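Local coordinates for protein endoglucanase (Thermotoga maritima, PDB 1VHO) that probably acts as a metal-dependent aminopeptidase of the M42 family, using two divalent metal ions per subunit, at residues Met12-Asn16 / Gln157-Glu161; Gly60-Ala66 / Pro220-Met226; Ile71-Val75 / Arg84-Val88; Val113-Ala118 / Ile136-Leu142; Cys177-Val181 / Tyr197-Ser201. Numbering follows the deposited sequence.

Four of the five contacts divide between the two parts of an M42-type fold. Contacts 2 and 5 lie in the core of the larger domain, centres 10 Å apart, and share its mixed sheet: F64 O to V199 N is 2.7 Å and A66 N to V199 O is 2.8 Å, probable hydrogen bonds. Contacts 3 and 4, centres 14 Å apart, lie on the six-stranded antiparallel sheet and meet through L85 N and I136 O at 2.8 Å. Contact 1 lies between these groups and touches contact 5, L14 CD1 3.6 Å from G178 N. The predicted metal ligands H67 and D227 directly follow the segments of contact 2; contact 4 is remote from that site.

Contact 1. Residues Met12-Asn16 / Gln157-Glu161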
# COMPACT_ATOMS: atom_id res chain seq x y z
N MSE A 12 -9.70 0.46 -7.41
CA MSE A 12 -10.50 -0.74 -7.08
C MSE A 12 -9.82 -2.02 -7.50
O MSE A 12 -9.74 -3.03 -6.72
CB MSE A 12 -11.89 -0.60 -7.75
CG MSE A 12 -12.75 0.42 -7.01
SE MSE A 12 -14.54 0.34 -7.73
CE MSE A 12 -14.22 1.15 -9.41
N GLU A 13 -9.15 -2.01 -8.67
CA GLU A 13 -8.48 -3.23 -9.13
C GLU A 13 -7.28 -3.54 -8.22
O GLU A 13 -7.10 -4.72 -7.90
CB GLU A 13 -8.02 -3.14 -10.60
CG GLU A 13 -9.20 -3.04 -11.55
CD GLU A 13 -8.82 -3.19 -13.02
OE1 GLU A 13 -7.67 -3.17 -13.45
OE2 GLU A 13 -9.77 -3.33 -13.81
N LEU A 14 -6.56 -2.51 -7.77
CA LEU A 14 -5.38 -2.75 -6.91
C LEU A 14 -5.84 -3.27 -5.55
O LEU A 14 -5.25 -4.18 -5.01
CB LEU A 14 -4.56 -1.46 -6.74
CG LEU A 14 -3.69 -1.06 -7.97
CD1 LEU A 14 -3.18 0.38 -7.80
CD2 LEU A 14 -2.53 -2.04 -8.07
N SER A 15 -6.93 -2.69 -5.06
CA SER A 15 -7.49 -3.13 -3.76
C SER A 15 -7.96 -4.59 -3.81
O SER A 15 -7.70 -5.36 -2.86
CB SER A 15 -8.66 -2.20 -3.46
OG SER A 15 -9.37 -2.71 -2.33
N ASN A 16 -8.60 -4.99 -4.91
CA ASN A 16 -9.14 -6.36 -5.00
C ASN A 16 -8.08 -7.44 -5.14
O ASN A 16 -8.38 -8.58 -4.76
CB ASN A 16 -10.15 -6.48 -6.14
CG ASN A 16 -11.44 -5.73 -5.84
OD1 ASN A 16 -11.82 -5.50 -4.70
ND2 ASN A 16 -12.16 -5.34 -6.90
N GLN A 157 -13.01 -8.73 0.54
CA GLN A 157 -13.73 -7.47 0.31
C GLN A 157 -13.65 -7.08 -1.17
O GLN A 157 -12.53 -7.06 -1.73
CB GLN A 157 -13.04 -6.33 1.08
CG GLN A 157 -13.74 -4.95 0.96
CD GLN A 157 -15.06 -4.92 1.69
OE1 GLN A 157 -15.26 -5.53 2.74
NE2 GLN A 157 -16.07 -4.17 1.20
N THR A 158 -14.80 -6.71 -1.70
CA THR A 158 -14.84 -6.26 -3.11
C THR A 158 -14.90 -4.72 -3.06
O THR A 158 -15.77 -4.18 -2.38
CB THR A 158 -16.09 -6.84 -3.76
OG1 THR A 158 -15.86 -8.29 -3.88
CG2 THR A 158 -16.31 -6.32 -5.19
N ALA A 159 -13.96 -4.05 -3.72
CA ALA A 159 -13.94 -2.60 -3.65
C ALA A 159 -15.16 -1.96 -4.32
O ALA A 159 -15.70 -2.54 -5.29
CB ALA A 159 -12.66 -2.07 -4.31
N PHE A 160 -15.54 -0.78 -3.87
CA PHE A 160 -16.69 -0.09 -4.48
C PHE A 160 -16.44 1.42 -4.47
O PHE A 160 -15.55 1.97 -3.84
CB PHE A 160 -18.00 -0.39 -3.76
CG PHE A 160 -18.15 -0.01 -2.31
CD1 PHE A 160 -18.58 1.26 -1.95
CD2 PHE A 160 -17.84 -0.88 -1.30
CE1 PHE A 160 -18.70 1.62 -0.61
CE2 PHE A 160 -17.96 -0.56 0.04
CZ PHE A 160 -18.40 0.72 0.38
N GLU A 161 -17.27 2.10 -5.27
CA GLU A 161 -17.22 3.55 -5.32
C GLU A 161 -18.51 4.07 -4.69
O GLU A 161 -19.59 3.44 -4.79
CB GLU A 161 -17.16 4.02 -6.78
CG GLU A 161 -15.80 3.76 -7.40
CD GLU A 161 -15.69 4.15 -8.86
OE1 GLU A 161 -16.57 3.70 -9.66
OE2 GLU A 161 -14.71 4.83 -9.25
O HOH W 1 -11.53 -4.42 -1.63
O HOH W 2 -14.54 -3.90 -7.38
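Direct polar contact between the end of helix 7-16 and the segment Q157-E161 comes down to one well-formed hydrogen bond: A159 N donates to N16 OD1 at 2.8 Å, with an angle of 161°. The side chain of N16 thus satisfies a backbone amide that precedes strand 160-162. Two waters widen this link. Water 1 donates to S15 OG and to Q157 O, each at 2.8 Å, while S15 OG is also hydrogen-bonded to K169 O. Water 2 accepts from N16 ND2 at 2.8 Å and donates to A159 O at 2.8 Å, so A159 is tied to N16 through both its amide and its carbonyl. The N-terminal helix is in this way fastened to the chain as it passes from the six-stranded antiparallel sheet, left at strand 152-155, into strand 160-162 of a three-stranded sheet; the contact lies near the surface, with the side chain of S15 about 9 Å from that of D172, a predicted metal ligand. Van der Waals packing centres on selenomethionine M12 and A159, whose CG and CB atoms are 3.7 Å apart. S15 OG lies 3.9 Å from A159 CB. Further along, M12 SE is 3.9 Å from F160 CA, and its methyl CE reaches 3.4 Å from E161 CD. V166 of strand 165-168 also touches both M12 and E161.

Contact 2. Residues Gly60-Ala66 / Pro220-Met226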
# COMPACT_ATOMS: atom_id res chain seq x y z
N GLY A 60 20.03 13.89 -12.64
CA GLY A 60 20.12 13.31 -11.29
C GLY A 60 19.08 12.17 -11.26
O GLY A 60 18.36 11.98 -12.25
N LYS A 61 18.99 11.54 -10.10
CA LYS A 61 18.08 10.43 -9.90
C LYS A 61 17.12 10.70 -8.73
O LYS A 61 17.53 11.02 -7.63
CB LYS A 61 18.90 9.16 -9.58
CG LYS A 61 19.97 8.82 -10.61
CD LYS A 61 20.85 7.68 -10.09
CE LYS A 61 21.78 7.16 -11.19
NZ LYS A 61 21.03 6.99 -12.47
N LEU A 62 15.85 10.57 -9.05
CA LEU A 62 14.76 10.79 -8.09
C LEU A 62 14.10 9.41 -7.89
O LEU A 62 13.79 8.76 -8.91
CB LEU A 62 13.79 11.72 -8.79
CG LEU A 62 12.52 12.22 -8.16
CD1 LEU A 62 12.72 12.75 -6.75
CD2 LEU A 62 11.91 13.33 -9.06
N ALA A 63 13.87 9.01 -6.67
CA ALA A 63 13.24 7.72 -6.39
C ALA A 63 11.95 7.95 -5.61
O ALA A 63 11.93 8.72 -4.63
CB ALA A 63 14.17 6.82 -5.58
N PHE A 64 10.90 7.26 -5.99
CA PHE A 64 9.58 7.33 -5.35
C PHE A 64 9.32 5.91 -4.80
O PHE A 64 9.57 4.96 -5.56
CB PHE A 64 8.48 7.73 -6.31
CG PHE A 64 8.63 9.07 -6.98
CD1 PHE A 64 9.12 10.17 -6.29
CD2 PHE A 64 8.31 9.23 -8.31
CE1 PHE A 64 9.29 11.39 -6.93
CE2 PHE A 64 8.43 10.46 -8.95
CZ PHE A 64 8.92 11.55 -8.26
N PHE A 65 8.83 5.79 -3.58
CA PHE A 65 8.69 4.45 -2.99
C PHE A 65 7.28 4.18 -2.44
O PHE A 65 6.72 5.05 -1.75
CB PHE A 65 9.66 4.37 -1.77
CG PHE A 65 11.13 4.46 -2.09
CD1 PHE A 65 11.76 5.72 -2.11
CD2 PHE A 65 11.87 3.35 -2.38
CE1 PHE A 65 13.12 5.79 -2.41
CE2 PHE A 65 13.23 3.41 -2.67
CZ PHE A 65 13.85 4.66 -2.68
N ALA A 66 6.82 2.94 -2.53
CA ALA A 66 5.50 2.57 -1.97
C ALA A 66 5.52 1.10 -1.53
O ALA A 66 6.26 0.32 -2.15
CB ALA A 66 4.40 2.78 -3.01
N PRO A 220 20.04 7.60 -5.08
CA PRO A 220 19.21 8.70 -5.55
C PRO A 220 19.64 10.01 -4.91
O PRO A 220 20.01 10.05 -3.73
CB PRO A 220 17.80 8.34 -5.11
CG PRO A 220 17.89 7.15 -4.22
CD PRO A 220 19.32 6.66 -4.23
N ASP A 221 19.46 11.08 -5.64
CA ASP A 221 19.72 12.43 -5.16
C ASP A 221 18.58 12.93 -4.29
O ASP A 221 18.74 13.85 -3.49
CB ASP A 221 19.87 13.35 -6.40
CG ASP A 221 21.07 12.85 -7.20
OD1 ASP A 221 22.17 12.74 -6.60
OD2 ASP A 221 20.88 12.51 -8.37
N ALA A 222 17.36 12.37 -4.50
CA ALA A 222 16.21 12.80 -3.69
C ALA A 222 15.18 11.65 -3.68
O ALA A 222 15.13 10.88 -4.63
CB ALA A 222 15.57 14.07 -4.15
N ALA A 223 14.53 11.47 -2.53
CA ALA A 223 13.56 10.35 -2.46
C ALA A 223 12.25 10.85 -1.87
O ALA A 223 12.27 11.67 -0.95
CB ALA A 223 14.11 9.26 -1.56
N ILE A 224 11.15 10.36 -2.43
CA ILE A 224 9.84 10.73 -1.87
C ILE A 224 9.16 9.40 -1.47
O ILE A 224 8.96 8.55 -2.33
CB ILE A 224 9.00 11.55 -2.84
CG1 ILE A 224 9.83 12.77 -3.38
CG2 ILE A 224 7.72 12.03 -2.15
CD1 ILE A 224 8.91 13.74 -4.18
N VAL A 225 8.88 9.24 -0.20
CA VAL A 225 8.27 8.01 0.31
C VAL A 225 6.78 8.24 0.44
O VAL A 225 6.37 9.24 1.01
CB VAL A 225 8.85 7.61 1.69
CG1 VAL A 225 8.08 6.49 2.35
CG2 VAL A 225 10.33 7.25 1.56
N MSE A 226 5.98 7.27 -0.02
CA MSE A 226 4.54 7.41 0.05
C MSE A 226 4.01 6.77 1.33
O MSE A 226 4.46 5.67 1.68
CB MSE A 226 3.90 6.61 -1.11
CG MSE A 226 4.27 7.01 -2.51
SE MSE A 226 3.47 8.69 -2.94
CE MSE A 226 4.88 9.87 -2.43
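K61 N donates to D221 OD2 at 2.7 Å, and K61 O accepts from D221 N at 2.8 Å, with a weak second bond from A222 N at 3.4 Å. Regular parallel pairing follows, with the two strands 14° apart in direction: A63 N to A222 O is 3.0 Å, I224 N to A63 O 2.9 Å, F65 N to I224 O 3.0 Å and M226 N to F65 O 2.9 Å. On one face, F64 CE1 meets I224 CD1 at 3.6 Å and L62 CD1 meets A222 CB at 4.1 Å. On the other, A223 CB approaches the edge of the F65 ring, 3.7 Å from CE1, and A63 CB packs on P220 CB at 4.0 Å. Both strands lead directly to predicted metal ligands, H67 and D227, as in the zinc exopeptidase fold. Strand 195-201 flanks 61-67 and strand 297-304 flanks 222-229, while helices 171-187 and 317-333 cover the F64 and I224 face.

Contact 3. Residues Ile71-Val75 / Arg84-Val88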
# COMPACT_ATOMS: atom_id res chain seq x y z
N ILE A 71 -2.54 -7.25 4.86
CA ILE A 71 -2.56 -8.22 5.96
C ILE A 71 -3.07 -9.56 5.44
O ILE A 71 -3.82 -9.72 4.47
CB ILE A 71 -3.39 -7.73 7.14
CG1 ILE A 71 -4.86 -7.66 6.80
CG2 ILE A 71 -2.86 -6.36 7.62
CD1 ILE A 71 -5.68 -8.62 7.66
N GLY A 72 -2.57 -10.58 6.14
CA GLY A 72 -2.96 -11.94 5.79
C GLY A 72 -2.84 -12.80 7.08
O GLY A 72 -2.31 -12.34 8.11
N PHE A 73 -3.37 -13.99 6.97
CA PHE A 73 -3.34 -14.96 8.07
C PHE A 73 -2.94 -16.33 7.50
O PHE A 73 -3.16 -16.63 6.32
CB PHE A 73 -4.76 -15.16 8.68
CG PHE A 73 -5.42 -13.91 9.15
CD1 PHE A 73 -5.27 -13.45 10.43
CD2 PHE A 73 -6.24 -13.20 8.27
CE1 PHE A 73 -5.89 -12.27 10.86
CE2 PHE A 73 -6.83 -12.01 8.68
CZ PHE A 73 -6.69 -11.55 9.98
N VAL A 74 -2.35 -17.15 8.35
CA VAL A 74 -2.02 -18.51 7.94
C VAL A 74 -2.76 -19.48 8.86
O VAL A 74 -2.93 -19.16 10.05
CB VAL A 74 -0.47 -18.75 8.02
CG1 VAL A 74 0.06 -18.49 9.43
CG2 VAL A 74 -0.18 -20.17 7.55
N VAL A 75 -3.24 -20.60 8.34
CA VAL A 75 -3.92 -21.58 9.20
C VAL A 75 -2.76 -22.23 10.02
O VAL A 75 -1.83 -22.75 9.39
CB VAL A 75 -4.64 -22.64 8.39
CG1 VAL A 75 -5.16 -23.76 9.27
CG2 VAL A 75 -5.83 -21.97 7.65
N ARG A 84 -7.47 -22.60 13.42
CA ARG A 84 -6.97 -21.38 14.02
C ARG A 84 -6.14 -20.57 13.00
O ARG A 84 -5.41 -21.19 12.25
CB ARG A 84 -6.04 -21.72 15.22
CG ARG A 84 -5.33 -20.45 15.69
CD ARG A 84 -4.32 -20.75 16.78
NE ARG A 84 -4.96 -20.87 18.09
CZ ARG A 84 -4.33 -21.41 19.13
NH1 ARG A 84 -3.09 -21.88 18.99
NH2 ARG A 84 -4.96 -21.51 20.29
N LEU A 85 -6.30 -19.25 12.98
CA LEU A 85 -5.54 -18.43 12.04
C LEU A 85 -4.58 -17.49 12.79
O LEU A 85 -5.01 -16.91 13.79
CB LEU A 85 -6.47 -17.49 11.25
CG LEU A 85 -7.56 -18.15 10.39
CD1 LEU A 85 -8.37 -17.06 9.66
CD2 LEU A 85 -6.94 -19.09 9.38
N GLU A 86 -3.36 -17.36 12.32
CA GLU A 86 -2.38 -16.47 12.90
C GLU A 86 -1.98 -15.41 11.88
O GLU A 86 -1.81 -15.76 10.72
CB GLU A 86 -1.10 -17.27 13.29
CG GLU A 86 -1.41 -18.10 14.53
CD GLU A 86 -0.22 -18.71 15.21
OE1 GLU A 86 -0.44 -19.29 16.29
OE2 GLU A 86 0.92 -18.62 14.69
N PRO A 87 -1.83 -14.15 12.27
CA PRO A 87 -1.40 -13.13 11.34
C PRO A 87 -0.06 -13.46 10.72
O PRO A 87 0.77 -14.17 11.33
CB PRO A 87 -1.30 -11.85 12.15
CG PRO A 87 -1.90 -12.16 13.47
CD PRO A 87 -1.93 -13.67 13.65
N VAL A 88 0.14 -13.06 9.45
CA VAL A 88 1.42 -13.29 8.81
C VAL A 88 2.30 -12.02 8.95
O VAL A 88 1.72 -10.93 9.14
CB VAL A 88 1.38 -13.71 7.35
CG1 VAL A 88 0.60 -15.03 7.17
CG2 VAL A 88 0.78 -12.65 6.45
O HOH W 3 -0.46 -9.58 8.37
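Three backbone hydrogen bonds join I71-V75 to R84-V88 in the antiparallel hairpin of strands 73-79 and 82-87. V74 and E86, the hydrogen-bonded pair, satisfy each other: V74 N to E86 O is 2.8 Å and E86 N to V74 O 2.9 Å. Beyond P87, which has no amide hydrogen to give, V88 N donates to G72 O at 2.9 Å. Water 3 accepts from G72 N at 3.2 Å and donates to V88 O at 2.7 Å. The flanking pairs F73 with P87 and V75 with L85 are non-hydrogen-bonded; here F73 CA lies 3.2 Å from E86 O and V75 CA 3.4 Å from R84 O as CA-H...O contacts. Outward, F73 pairs through its backbone with A153, and V75 with G150 and D151. The R84 guanidinium is engaged by a salt bridge to E135. Apolar side chains fill in between: V75 CG2 meets L85 CD2 at 3.5 Å, F73 CB L85 CB at 3.9 Å, and V74 CB V88 CG1 at 4.0 Å. V88 is about 9 Å, side chain to side chain, from E204, the predicted proton acceptor. Within the six-stranded sheet, strand 152-155 borders 73-79 and strand 137-139 borders 82-87.

Contact 4. Residues Val113-Ala118 / Ile136-Leu142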
# COMPACT_ATOMS: atom_id res chain seq x y z
N VAL A 113 -16.19 -16.63 7.65
CA VAL A 113 -16.25 -15.49 8.53
C VAL A 113 -15.55 -15.81 9.84
O VAL A 113 -15.84 -16.84 10.46
CB VAL A 113 -17.75 -15.19 8.86
CG1 VAL A 113 -17.88 -14.03 9.84
CG2 VAL A 113 -18.52 -14.90 7.57
N ILE A 114 -14.57 -14.96 10.18
CA ILE A 114 -13.81 -15.16 11.41
C ILE A 114 -14.72 -15.16 12.64
O ILE A 114 -15.66 -14.34 12.79
CB ILE A 114 -12.74 -14.05 11.58
CG1 ILE A 114 -11.63 -14.25 10.53
CG2 ILE A 114 -12.16 -14.07 12.99
CD1 ILE A 114 -10.68 -13.07 10.50
N GLY A 115 -14.59 -16.20 13.46
CA GLY A 115 -15.33 -16.36 14.67
C GLY A 115 -16.76 -16.81 14.56
O GLY A 115 -17.43 -16.99 15.58
N MSE A 116 -17.27 -17.07 13.34
CA MSE A 116 -18.62 -17.49 13.18
C MSE A 116 -18.77 -19.00 13.41
O MSE A 116 -18.12 -19.77 12.75
CB MSE A 116 -19.16 -17.19 11.75
CG MSE A 116 -20.68 -17.52 11.68
SE MSE A 116 -21.25 -16.94 9.87
CE MSE A 116 -20.72 -18.40 8.88
N LEU A 117 -19.73 -19.41 14.24
CA LEU A 117 -19.96 -20.84 14.44
C LEU A 117 -21.10 -21.30 13.53
O LEU A 117 -22.06 -20.54 13.32
CB LEU A 117 -20.48 -21.10 15.89
CG LEU A 117 -19.46 -20.74 16.99
CD1 LEU A 117 -20.08 -20.84 18.38
CD2 LEU A 117 -18.23 -21.61 16.84
N ALA A 118 -21.02 -22.53 13.06
CA ALA A 118 -22.12 -23.11 12.29
C ALA A 118 -23.30 -23.28 13.28
O ALA A 118 -23.06 -23.42 14.49
CB ALA A 118 -21.74 -24.53 11.86
N ILE A 136 -8.31 -16.42 16.81
CA ILE A 136 -8.89 -16.10 15.49
C ILE A 136 -9.20 -17.47 14.86
O ILE A 136 -8.26 -18.22 14.67
CB ILE A 136 -7.84 -15.43 14.59
CG1 ILE A 136 -7.25 -14.21 15.31
CG2 ILE A 136 -8.45 -15.01 13.24
CD1 ILE A 136 -8.30 -13.29 15.84
N PHE A 137 -10.45 -17.76 14.57
CA PHE A 137 -10.72 -19.07 13.99
C PHE A 137 -11.84 -19.05 12.96
O PHE A 137 -12.58 -18.08 12.86
CB PHE A 137 -11.18 -20.06 15.12
CG PHE A 137 -12.52 -19.79 15.70
CD1 PHE A 137 -13.65 -20.44 15.23
CD2 PHE A 137 -12.70 -18.85 16.71
CE1 PHE A 137 -14.90 -20.17 15.75
CE2 PHE A 137 -13.94 -18.57 17.26
CZ PHE A 137 -15.06 -19.23 16.76
N VAL A 138 -11.95 -20.15 12.23
CA VAL A 138 -13.06 -20.33 11.29
C VAL A 138 -13.60 -21.73 11.58
O VAL A 138 -12.80 -22.57 12.06
CB VAL A 138 -12.74 -20.14 9.82
CG1 VAL A 138 -12.43 -18.65 9.58
CG2 VAL A 138 -11.63 -21.03 9.29
N ASP A 139 -14.90 -21.91 11.45
CA ASP A 139 -15.57 -23.19 11.69
C ASP A 139 -15.52 -23.99 10.39
O ASP A 139 -16.20 -23.64 9.41
CB ASP A 139 -17.01 -22.92 12.16
CG ASP A 139 -17.77 -24.17 12.61
OD1 ASP A 139 -17.51 -25.26 12.07
OD2 ASP A 139 -18.66 -23.99 13.46
N LEU A 140 -14.69 -25.01 10.34
CA LEU A 140 -14.47 -25.88 9.19
C LEU A 140 -15.67 -26.63 8.68
O LEU A 140 -15.73 -26.98 7.49
CB LEU A 140 -13.36 -26.88 9.50
CG LEU A 140 -11.92 -26.54 9.12
CD1 LEU A 140 -11.67 -25.05 8.97
CD2 LEU A 140 -10.97 -27.15 10.15
N SER A 141 -16.71 -26.82 9.51
CA SER A 141 -17.90 -27.52 9.05
C SER A 141 -18.65 -26.67 8.04
O SER A 141 -19.57 -27.17 7.40
CB SER A 141 -18.79 -27.90 10.25
OG SER A 141 -19.35 -26.74 10.78
N LEU A 142 -18.34 -25.38 7.93
CA LEU A 142 -18.93 -24.47 6.99
C LEU A 142 -18.18 -24.43 5.65
O LEU A 142 -18.68 -23.79 4.72
CB LEU A 142 -18.98 -23.03 7.54
CG LEU A 142 -19.93 -22.84 8.74
CD1 LEU A 142 -19.81 -21.48 9.36
CD2 LEU A 142 -21.38 -23.13 8.37
O HOH W 4 -16.36 -19.52 10.67
O HOH W 5 -20.74 -24.77 15.24
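F137, with chi1 near +60° (p), swings its ring under the type II turn V113-M116. G115 CA sits over the ring face, 3.8 Å from the F137 centroid, in a CH-pi contact, while L117 CD2 meets the ring edge 3.8 Å from F137 CE1. G115, at phi 77°, takes the turn position usual for glycine, and its N donates to F137 O at 2.8 Å. The t rotamer of D139 carries OD2 to A118 N, a 2.8 Å hydrogen bond, while D139 OD1 accepts from S141 N at 3.1 Å in an Asx turn and from S141 OG at 2.7 Å. The extended selenomethionine M116, t at chi1 and chi2, turns at chi3 (p) to bring CE 3.2 Å from L142 CD1. Water 4 joins V113 O, M116 O and D139 N. Strand 137-139 forms one edge of the six-stranded sheet beside strand 82-87, whose F82 packs against F137; the turn segment follows strand 108-113 at the other edge.

Contact 5. Residues Cys177-Val181 / Tyr197-Ser201; sequences CGVLV and YVVFS
This is a buried helix-on-sheet contact in the core of the larger domain, where helix 171-187 lies against strand 195-201. Residues C177-V181 form one helical turn, with V181 N to C177 O at 2.9 Å; Y197-S201 are extended. The two axes approach to 9.4 Å and run nearly antiparallel, at a signed angle of -156°. The closest CA pairs are L180 with V198 at 6.7 Å and C177 with F200 at 6.9 Å. Such packing of a helix on a mixed central sheet is characteristic of alpha/beta folds, here the zinc exopeptidase type: strand 61-67 neighbours the strand, and its F64 and A66 also touch L180. No hydrogen bond crosses; the fit is mostly apolar. L180 (m, t) points toward the strand, placing CB 3.4 Å from V198 CG1 (V198 t) and 3.7 Å from F200 CE2. F200, chi1 m and chi2 89°, sets its ring beside the helix: its edge faces C177 O, 3.7 Å from F200 CE2, and C177 SG (chi1 m) lies 5.4 Å from the F200 centroid, a sulfur-aromatic contact at the edge. V181 CG2 (chi1 t) is 4.3 Å from F200 CZ. I31 of helix 25-35 touches both C177 and F200.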
# COMPACT_ATOMS: atom_id res chain seq x y z
N CYS A 177 0.43 2.71 -4.39
CA CYS A 177 0.80 2.01 -5.60
C CYS A 177 0.08 2.74 -6.77
O CYS A 177 0.74 2.98 -7.77
CB CYS A 177 0.31 0.52 -5.60
SG CYS A 177 1.33 -0.44 -4.40
N GLY A 178 -1.17 3.06 -6.62
CA GLY A 178 -1.99 3.76 -7.63
C GLY A 178 -1.32 5.13 -7.96
O GLY A 178 -1.21 5.51 -9.12
N VAL A 179 -0.89 5.86 -6.93
CA VAL A 179 -0.23 7.17 -7.18
C VAL A 179 0.99 6.97 -8.08
O VAL A 179 1.19 7.64 -9.10
CB VAL A 179 0.31 7.78 -5.86
CG1 VAL A 179 1.21 9.02 -6.21
CG2 VAL A 179 -0.78 8.19 -4.91
N LEU A 180 1.82 5.95 -7.74
CA LEU A 180 3.05 5.76 -8.53
C LEU A 180 2.77 5.29 -9.94
O LEU A 180 3.53 5.67 -10.88
CB LEU A 180 4.03 4.87 -7.75
CG LEU A 180 4.44 5.46 -6.37
CD1 LEU A 180 5.60 4.64 -5.82
CD2 LEU A 180 4.88 6.93 -6.55
N VAL A 181 1.71 4.49 -10.11
CA VAL A 181 1.36 4.08 -11.51
C VAL A 181 0.95 5.33 -12.29
O VAL A 181 1.41 5.51 -13.46
CB VAL A 181 0.19 3.06 -11.47
CG1 VAL A 181 -0.39 2.87 -12.89
CG2 VAL A 181 0.72 1.71 -10.95
N TYR A 197 12.97 6.66 -10.69
CA TYR A 197 12.93 5.28 -10.28
C TYR A 197 11.70 5.12 -9.36
O TYR A 197 11.61 5.83 -8.37
CB TYR A 197 14.17 4.83 -9.53
CG TYR A 197 15.43 4.89 -10.38
CD1 TYR A 197 16.05 6.13 -10.61
CD2 TYR A 197 15.94 3.75 -10.98
CE1 TYR A 197 17.17 6.21 -11.39
CE2 TYR A 197 17.09 3.84 -11.77
CZ TYR A 197 17.70 5.05 -11.94
OH TYR A 197 18.85 5.18 -12.70
N VAL A 198 10.79 4.24 -9.77
CA VAL A 198 9.54 4.06 -9.00
C VAL A 198 9.60 2.69 -8.37
O VAL A 198 9.62 1.67 -9.08
CB VAL A 198 8.36 4.30 -9.92
CG1 VAL A 198 7.08 4.18 -9.15
CG2 VAL A 198 8.44 5.71 -10.54
N VAL A 199 9.55 2.64 -7.04
CA VAL A 199 9.76 1.38 -6.34
C VAL A 199 8.54 0.87 -5.57
O VAL A 199 7.98 1.56 -4.72
CB VAL A 199 10.92 1.60 -5.34
CG1 VAL A 199 11.26 0.32 -4.57
CG2 VAL A 199 12.15 2.19 -6.03
N PHE A 200 8.13 -0.33 -5.92
CA PHE A 200 7.02 -1.05 -5.31
C PHE A 200 7.63 -2.18 -4.47
O PHE A 200 7.98 -3.27 -4.96
CB PHE A 200 6.08 -1.59 -6.40
CG PHE A 200 5.55 -0.54 -7.35
CD1 PHE A 200 6.26 -0.22 -8.51
CD2 PHE A 200 4.38 0.14 -7.09
CE1 PHE A 200 5.78 0.74 -9.40
CE2 PHE A 200 3.90 1.13 -7.94
CZ PHE A 200 4.61 1.42 -9.12
N SER A 201 7.79 -1.95 -3.19
CA SER A 201 8.43 -2.82 -2.25
C SER A 201 7.56 -3.88 -1.59
O SER A 201 6.52 -3.57 -1.01
CB SER A 201 9.01 -1.95 -1.09
OG SER A 201 9.94 -2.70 -0.33